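Group 3 allergen SMIPP-S YvT004A06 (Sarcoptes scabiei type hominis, PDB 3H7T) is an inactivated paralogue of trypsin-like serine proteases that probably lacks proteolytic activity and binds zinc ions. Local coordinates at residues A[6-11]-A[56-61]; A[123-128]-A[137-142]. One frame throughout, in Å; residues are numbered along the deposited sequence. Where two conformers were deposited one is given.

Contact 1: A[6-11]-A[56-61]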
ATOM      1  N   LYS A   6       5.983  16.836  -2.024  1.00 24.34           N
ATOM      2  CA  LYS A   6       5.284  16.971  -0.752  1.00 25.56           C
ATOM      3  C   LYS A   6       3.791  17.095  -0.992  1.00 25.40           C
ATOM      4  O   LYS A   6       3.349  17.845  -1.861  1.00 25.61           O
ATOM      5  CB  LYS A   6       5.796  18.174   0.060  1.00 26.25           C
ATOM      6  CG  LYS A   6       5.218  18.228   1.476  1.00 32.43           C
ATOM      7  CD  LYS A   6       5.188  19.640   2.071  1.00 38.11           C
ATOM      8  CE  LYS A   6       6.522  20.038   2.657  1.00 40.46           C
ATOM      9  NZ  LYS A   6       6.380  21.154   3.658  1.00 41.24           N
ATOM     10  N   SER A   7       3.019  16.333  -0.230  1.00 25.06           N
ATOM     11  CA  SER A   7       1.581  16.356  -0.356  1.00 25.46           C
ATOM     12  C   SER A   7       0.934  16.911   0.914  1.00 25.24           C
ATOM     13  O   SER A   7       1.594  17.544   1.741  1.00 24.25           O
ATOM     14  CB  SER A   7       1.059  14.949  -0.654  1.00 26.48           C
ATOM     15  OG  SER A   7      -0.289  14.993  -1.096  1.00 26.16           O
ATOM     16  N   ASP A   8      -0.362  16.657   1.048  1.00 25.18           N
ATOM     17  CA  ASP A   8      -1.136  17.041   2.221  1.00 26.17           C
ATOM     18  C   ASP A   8      -2.200  15.973   2.436  1.00 24.50           C
ATOM     19  O   ASP A   8      -2.715  15.406   1.461  1.00 24.63           O
ATOM     20  CB  ASP A   8      -1.791  18.404   2.000  1.00 26.96           C
ATOM     21  CG  ASP A   8      -2.457  18.934   3.248  1.00 33.99           C
ATOM     22  OD1 ASP A   8      -3.678  18.724   3.401  1.00 36.61           O
ATOM     23  OD2 ASP A   8      -1.761  19.544   4.087  1.00 44.67           O
ATOM     24  N   ILE A   9      -2.528  15.689   3.695  1.00 23.60           N
ATOM     25  CA  ILE A   9      -3.499  14.632   4.014  1.00 23.89           C
ATOM     26  C   ILE A   9      -4.898  14.937   3.455  1.00 25.13           C
ATOM     27  O   ILE A   9      -5.690  14.017   3.253  1.00 24.31           O
ATOM     28  CB  ILE A   9      -3.531  14.271   5.538  1.00 23.11           C
ATOM     29  CG1 ILE A   9      -4.233  12.926   5.791  1.00 26.85           C
ATOM     30  CG2 ILE A   9      -4.191  15.382   6.363  1.00 20.99           C
ATOM     31  CD1 ILE A   9      -3.545  11.690   5.173  1.00 26.59           C
ATOM     32  N   THR A  10      -5.178  16.212   3.174  1.00 25.98           N
ATOM     33  CA  THR A  10      -6.449  16.588   2.540  1.00 26.74           C
ATOM     34  C   THR A  10      -6.482  16.185   1.061  1.00 26.95           C
ATOM     35  O   THR A  10      -7.557  15.997   0.492  1.00 27.49           O
ATOM     36  CB  THR A  10      -6.827  18.097   2.740  1.00 26.83           C
ATOM     37  OG1 THR A  10      -5.897  18.945   2.059  1.00 27.07           O
ATOM     38  CG2 THR A  10      -6.859  18.467   4.227  1.00 24.45           C
ATOM     39  N   LYS A  11      -5.306  16.007   0.457  1.00 26.69           N
ATOM     40  CA  LYS A  11      -5.223  15.502  -0.921  1.00 26.66           C
ATOM     41  C   LYS A  11      -5.373  13.986  -1.000  1.00 26.37           C
ATOM     42  O   LYS A  11      -5.778  13.463  -2.030  1.00 27.34           O
ATOM     43  CB  LYS A  11      -3.925  15.937  -1.609  1.00 26.21           C
ATOM     44  CG  LYS A  11      -3.537  17.395  -1.367  1.00 33.24           C
ATOM     45  CD  LYS A  11      -4.303  18.361  -2.260  1.00 40.93           C
ATOM     46  CE  LYS A  11      -3.539  18.657  -3.542  1.00 44.67           C
ATOM     47  NZ  LYS A  11      -2.151  19.151  -3.270  1.00 42.66           N
ATOM     48  N   GLY A  56      -5.422  11.049   9.746  1.00 25.36           N
ATOM     49  CA  GLY A  56      -5.785  12.463   9.782  1.00 25.65           C
ATOM     50  C   GLY A  56      -4.634  13.448   9.880  1.00 25.85           C
ATOM     51  O   GLY A  56      -4.835  14.595  10.271  1.00 26.38           O
ATOM     52  N   SER A  57      -3.430  13.013   9.512  1.00 23.91           N
ATOM     53  CA  SER A  57      -2.258  13.883   9.567  1.00 23.58           C
ATOM     54  C   SER A  57      -1.369  13.732   8.332  1.00 22.63           C
ATOM     55  O   SER A  57      -1.233  12.633   7.795  1.00 22.82           O
ATOM     56  CB  SER A  57      -1.446  13.592  10.835  1.00 22.35           C
ATOM     57  OG  SER A  57      -0.312  14.434  10.920  1.00 25.78           O
ATOM     58  N   SER A  58      -0.785  14.844   7.889  1.00 22.54           N
ATOM     59  CA  SER A  58       0.260  14.843   6.848  1.00 23.36           C
ATOM     60  C   SER A  58       1.588  14.281   7.372  1.00 22.81           C
ATOM     61  O   SER A  58       2.476  13.917   6.591  1.00 22.55           O
ATOM     62  CB  SER A  58       0.496  16.264   6.324  1.00 23.05           C
ATOM     63  OG  SER A  58      -0.682  16.829   5.781  1.00 22.43           O
ATOM     64  N   TYR A  59       1.723  14.231   8.696  1.00 22.79           N
ATOM     65  CA  TYR A  59       2.946  13.786   9.337  1.00 23.29           C
ATOM     66  C   TYR A  59       2.921  12.289   9.617  1.00 23.66           C
ATOM     67  O   TYR A  59       1.865  11.719   9.887  1.00 23.95           O
ATOM     68  CB  TYR A  59       3.213  14.596  10.618  1.00 23.84           C
ATOM     69  CG  TYR A  59       3.327  16.073  10.340  1.00 25.53           C
ATOM     70  CD1 TYR A  59       4.478  16.604   9.758  1.00 23.34           C
ATOM     71  CD2 TYR A  59       2.270  16.944  10.634  1.00 27.41           C
ATOM     72  CE1 TYR A  59       4.579  17.968   9.481  1.00 24.31           C
ATOM     73  CE2 TYR A  59       2.367  18.304  10.363  1.00 27.18           C
ATOM     74  CZ  TYR A  59       3.522  18.808   9.791  1.00 26.47           C
ATOM     75  OH  TYR A  59       3.621  20.159   9.524  1.00 29.04           O
ATOM     76  N   ARG A  60       4.099  11.673   9.564  1.00 23.61           N
ATOM     77  CA  ARG A  60       4.228  10.218   9.643  1.00 24.22           C
ATOM     78  C   ARG A  60       3.793   9.628  10.981  1.00 24.55           C
ATOM     79  O   ARG A  60       3.169   8.559  11.014  1.00 23.01           O
ATOM     80  CB  ARG A  60       5.667   9.783   9.332  1.00 24.17           C
ATOM     81  CG  ARG A  60       5.809   8.274   9.167  1.00 24.18           C
ATOM     82  CD  ARG A  60       7.222   7.855   8.808  1.00 26.00           C
ATOM     83  NE  ARG A  60       8.213   8.045   9.877  1.00 21.60           N
ATOM     84  CZ  ARG A  60       8.416   7.206  10.891  1.00 21.59           C
ATOM     85  NH1 ARG A  60       7.674   6.117  11.023  1.00 21.52           N
ATOM     86  NH2 ARG A  60       9.367   7.468  11.792  1.00 20.37           N
ATOM     87  N   THR A  61       4.144  10.310  12.075  1.00 24.94           N
ATOM     88  CA  THR A  61       3.965   9.746  13.417  1.00 25.88           C
ATOM     89  C   THR A  61       3.255  10.686  14.392  1.00 26.07           C
ATOM     90  O   THR A  61       2.946  10.283  15.506  1.00 25.67           O
ATOM     91  CB  THR A  61       5.323   9.321  14.062  1.00 25.71           C
ATOM     92  OG1 THR A  61       6.173  10.466  14.219  1.00 28.58           O
ATOM     93  CG2 THR A  61       6.040   8.273  13.230  1.00 27.77           C
TER
HETATM   94  O   HOH W   1      -1.298  19.192   6.890  1.00 37.22           O
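An Asx turn at D8 and T10, in the loop that follows strand 5-6, meets the loop between strands 51-55 and 65-74 of the closed six-stranded barrel of this trypsin-like fold, with D8 and I9 lying against S58. I9 N donates to S58 OG at 3.0 Å with an N-H...O angle of 159°, joining the loops directly. The hydroxyl is in place for this because chi1 of S58 (-59°) sets OG beside its own backbone N and anti to the carbonyl carbon. A water adds an indirect link, donating to D8 OD2 at 2.9 Å and lying 2.7 Å from S58 OG. The other carboxylate oxygen is used within its own loop. T10 N and T10 OG1 donate to D8 OD1 from opposite faces of the carboxylate plane, at 2.9 and 2.6 Å respectively, which should restrict rotation of the group and steady OD2 toward the water. On the barrel loop, S57 OG accepts from Y59 N in an ST turn and is also bonded to T62 O, so the backbone around S57 to Y59 is held locally. The van der Waals part is the I9 side chain against the S57-S58 peptide. I9 CB lies 3.6 Å from S57 C, CG2 is 3.8 Å from S58 N, and I9 CD1 rests 3.6 Å from S57 O.

Contact 2: A[123-128]-A[137-142]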
ATOM      1  N   SER A 123       0.673   7.637  -2.524  1.00 20.38           N
ATOM      2  CA  SER A 123       0.993   8.562  -1.444  1.00 21.02           C
ATOM      3  C   SER A 123       1.448   7.794  -0.214  1.00 20.45           C
ATOM      4  O   SER A 123       0.870   6.759   0.136  1.00 20.90           O
ATOM      5  CB  SER A 123      -0.222   9.449  -1.126  1.00 21.98           C
ATOM      6  OG  SER A 123      -1.346   8.660  -0.801  1.00 24.96           O
ATOM      7  N   GLY A 124       2.512   8.280   0.421  1.00 19.75           N
ATOM      8  CA  GLY A 124       3.037   7.635   1.613  1.00 19.22           C
ATOM      9  C   GLY A 124       4.202   8.380   2.231  1.00 18.90           C
ATOM     10  O   GLY A 124       4.532   9.494   1.814  1.00 18.78           O
ATOM     11  N   TRP A 125       4.811   7.751   3.228  1.00 18.27           N
ATOM     12  CA  TRP A 125       5.885   8.361   4.023  1.00 18.30           C
ATOM     13  C   TRP A 125       7.204   7.598   3.918  1.00 18.92           C
ATOM     14  O   TRP A 125       8.050   7.715   4.797  1.00 20.73           O
ATOM     15  CB  TRP A 125       5.483   8.416   5.498  1.00 18.37           C
ATOM     16  CG  TRP A 125       4.310   9.299   5.812  1.00 14.42           C
ATOM     17  CD1 TRP A 125       4.350  10.607   6.200  1.00 18.61           C
ATOM     18  CD2 TRP A 125       2.933   8.919   5.813  1.00 19.79           C
ATOM     19  NE1 TRP A 125       3.080  11.076   6.431  1.00 21.29           N
ATOM     20  CE2 TRP A 125       2.186  10.061   6.199  1.00 20.77           C
ATOM     21  CE3 TRP A 125       2.252   7.728   5.515  1.00 14.92           C
ATOM     22  CZ2 TRP A 125       0.789  10.051   6.288  1.00 23.38           C
ATOM     23  CZ3 TRP A 125       0.855   7.716   5.617  1.00 21.35           C
ATOM     24  CH2 TRP A 125       0.143   8.869   5.999  1.00 19.82           C
ATOM     25  N   GLY A 126       7.387   6.828   2.845  1.00 18.63           N
ATOM     26  CA  GLY A 126       8.633   6.073   2.651  1.00 19.66           C
ATOM     27  C   GLY A 126       9.805   6.954   2.251  1.00 18.71           C
ATOM     28  O   GLY A 126       9.638   8.162   2.027  1.00 17.23           O
ATOM     29  N   SER A 127      10.982   6.332   2.121  1.00 18.67           N
ATOM     30  CA  SER A 127      12.207   7.044   1.764  0.50 18.83           C
ATOM     31  C   SER A 127      12.061   7.785   0.437  1.00 19.67           C
ATOM     32  O   SER A 127      11.297   7.355  -0.447  1.00 18.98           O
ATOM     33  CB  SER A 127      13.393   6.073   1.725  0.50 18.85           C
ATOM     34  OG  SER A 127      14.613   6.762   1.537  0.50 16.45           O
ATOM     35  N   THR A 128      12.779   8.905   0.311  1.00 19.04           N
ATOM     36  CA  THR A 128      12.712   9.754  -0.875  1.00 20.82           C
ATOM     37  C   THR A 128      14.002   9.771  -1.712  1.00 23.26           C
ATOM     38  O   THR A 128      14.162  10.608  -2.599  1.00 22.05           O
ATOM     39  CB  THR A 128      12.312  11.206  -0.513  1.00 21.50           C
ATOM     40  OG1 THR A 128      13.288  11.750   0.385  1.00 24.10           O
ATOM     41  CG2 THR A 128      10.915  11.246   0.149  1.00 14.60           C
ATOM     42  N   GLY A 137       9.269  12.443   6.952  1.00 20.89           N
ATOM     43  CA  GLY A 137       8.380  12.992   7.984  1.00 20.84           C
ATOM     44  C   GLY A 137       7.057  13.494   7.411  1.00 22.00           C
ATOM     45  O   GLY A 137       6.020  13.470   8.084  1.00 23.23           O
ATOM     46  N   ASP A 138       7.103  13.929   6.153  1.00 20.84           N
ATOM     47  CA  ASP A 138       5.972  14.531   5.462  1.00 21.14           C
ATOM     48  C   ASP A 138       5.383  13.532   4.471  1.00 20.58           C
ATOM     49  O   ASP A 138       6.123  12.755   3.849  1.00 19.40           O
ATOM     50  CB  ASP A 138       6.438  15.756   4.667  1.00 22.09           C
ATOM     51  CG  ASP A 138       7.028  16.852   5.540  1.00 24.78           C
ATOM     52  OD1 ASP A 138       6.498  17.126   6.634  1.00 25.97           O
ATOM     53  OD2 ASP A 138       8.015  17.479   5.101  1.00 30.67           O
ATOM     54  N   LEU A 139       4.063  13.559   4.328  1.00 21.18           N
ATOM     55  CA  LEU A 139       3.381  12.760   3.310  1.00 20.64           C
ATOM     56  C   LEU A 139       3.808  13.237   1.917  1.00 20.12           C
ATOM     57  O   LEU A 139       3.800  14.442   1.634  1.00 20.59           O
ATOM     58  CB  LEU A 139       1.855  12.846   3.482  1.00 20.87           C
ATOM     59  CG  LEU A 139       0.998  12.118   2.433  1.00 22.01           C
ATOM     60  CD1 LEU A 139       1.110  10.611   2.626  1.00 18.18           C
ATOM     61  CD2 LEU A 139      -0.463  12.569   2.512  1.00 19.59           C
ATOM     62  N   MET A 140       4.233  12.290   1.079  1.00 19.46           N
ATOM     63  CA  MET A 140       4.637  12.577  -0.299  1.00 19.24           C
ATOM     64  C   MET A 140       3.630  11.955  -1.258  1.00 19.21           C
ATOM     65  O   MET A 140       2.971  10.975  -0.909  1.00 19.20           O
ATOM     66  CB  MET A 140       6.019  12.005  -0.595  1.00 18.91           C
ATOM     67  CG  MET A 140       7.126  12.432   0.403  1.00 23.30           C
ATOM     68  SD  MET A 140       7.461  14.203   0.355  1.00 27.44           S
ATOM     69  CE  MET A 140       8.468  14.330  -1.117  1.00 26.98           C
ATOM     70  N   GLU A 141       3.543  12.500  -2.470  1.00 18.50           N
ATOM     71  CA  GLU A 141       2.682  11.920  -3.501  1.00 19.58           C
ATOM     72  C   GLU A 141       3.398  11.866  -4.843  1.00 20.08           C
ATOM     73  O   GLU A 141       4.292  12.666  -5.107  1.00 21.86           O
ATOM     74  CB  GLU A 141       1.376  12.724  -3.648  1.00 18.78           C
ATOM     75  CG  GLU A 141       1.605  14.145  -4.167  1.00 25.73           C
ATOM     76  CD  GLU A 141       0.331  14.877  -4.548  1.00 35.02           C
ATOM     77  OE1 GLU A 141       0.318  15.494  -5.629  1.00 43.14           O
ATOM     78  OE2 GLU A 141      -0.652  14.844  -3.782  1.00 37.98           O
ATOM     79  N   ALA A 142       2.998  10.923  -5.688  1.00 19.85           N
ATOM     80  CA  ALA A 142       3.422  10.909  -7.083  1.00 20.90           C
ATOM     81  C   ALA A 142       2.412  10.179  -7.957  1.00 21.50           C
ATOM     82  O   ALA A 142       1.677   9.295  -7.492  1.00 20.80           O
ATOM     83  CB  ALA A 142       4.807  10.284  -7.234  1.00 21.74           C
TER
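L139 packs on W125 where strands 119-124 and 140-147, antiparallel neighbours in the second sheet of this trypsin-like fold, run into the loop that connects them. Starting at the root of the leucine, CB sits 3.7 Å from W125 NE1, beside the pyrrole part of the indole. CG is anti to the backbone N (chi1 177°), and from it CD1 extends over the benzene part of the ring system. CD1 lies 3.7 Å from the centroid of W125's six-membered ring and 12° off the ring normal, which identifies a CH-pi contact over the face. The same methyl also reaches the backbone of the opposing strand, at 3.5 Å from G124 N. Next to this contact, along the backbone, G124 and M140 form a hydrogen-bonded antiparallel pair: G124 N donates to M140 O at 3.0 Å, and M140 N to G124 O at 2.9 Å in a nearly straight bond of 172°. One step along, S123 and E141 make a non-hydrogen-bonded pair, and S123 CA approaches M140 O to 3.2 Å in a CA-H...O contact. The M140 side chain leaves the sheet on the face away from S123 and E141; its CG meets T128 CG2 at 4.0 Å, the two side chains crossing at about a right angle. W125 NE1 gives its hydrogen to S58 O, outside this pair of segments. The buried indole is thus satisfied at its one polar atom, while its contact with the L139 side chain is apolar, consistent with dispersion and CH-pi attraction dominating between that side chain and the ring face.

In the fold
From the N terminus, the chain runs through strand 5-6 and its following loop into the barrel, and contact 1 closes the 44 residues between segments 6-11 and 56-61. Contact 2 comes later and closes a short loop, with eight residues between 123-128 and 137-142. The two loops follow in series, neither nesting nor crossing, yet the centres of the two contacts are about 9 Å apart. They join directly: S7 N lies 2.8 Å from L139 O and S7 OG 2.7 Å from E141 OE2, both probable hydrogen bonds, and a backbone hydrogen bond joins R60 and G137. Together they tie the N-terminal segment and the 56-61 barrel loop to the second sheet.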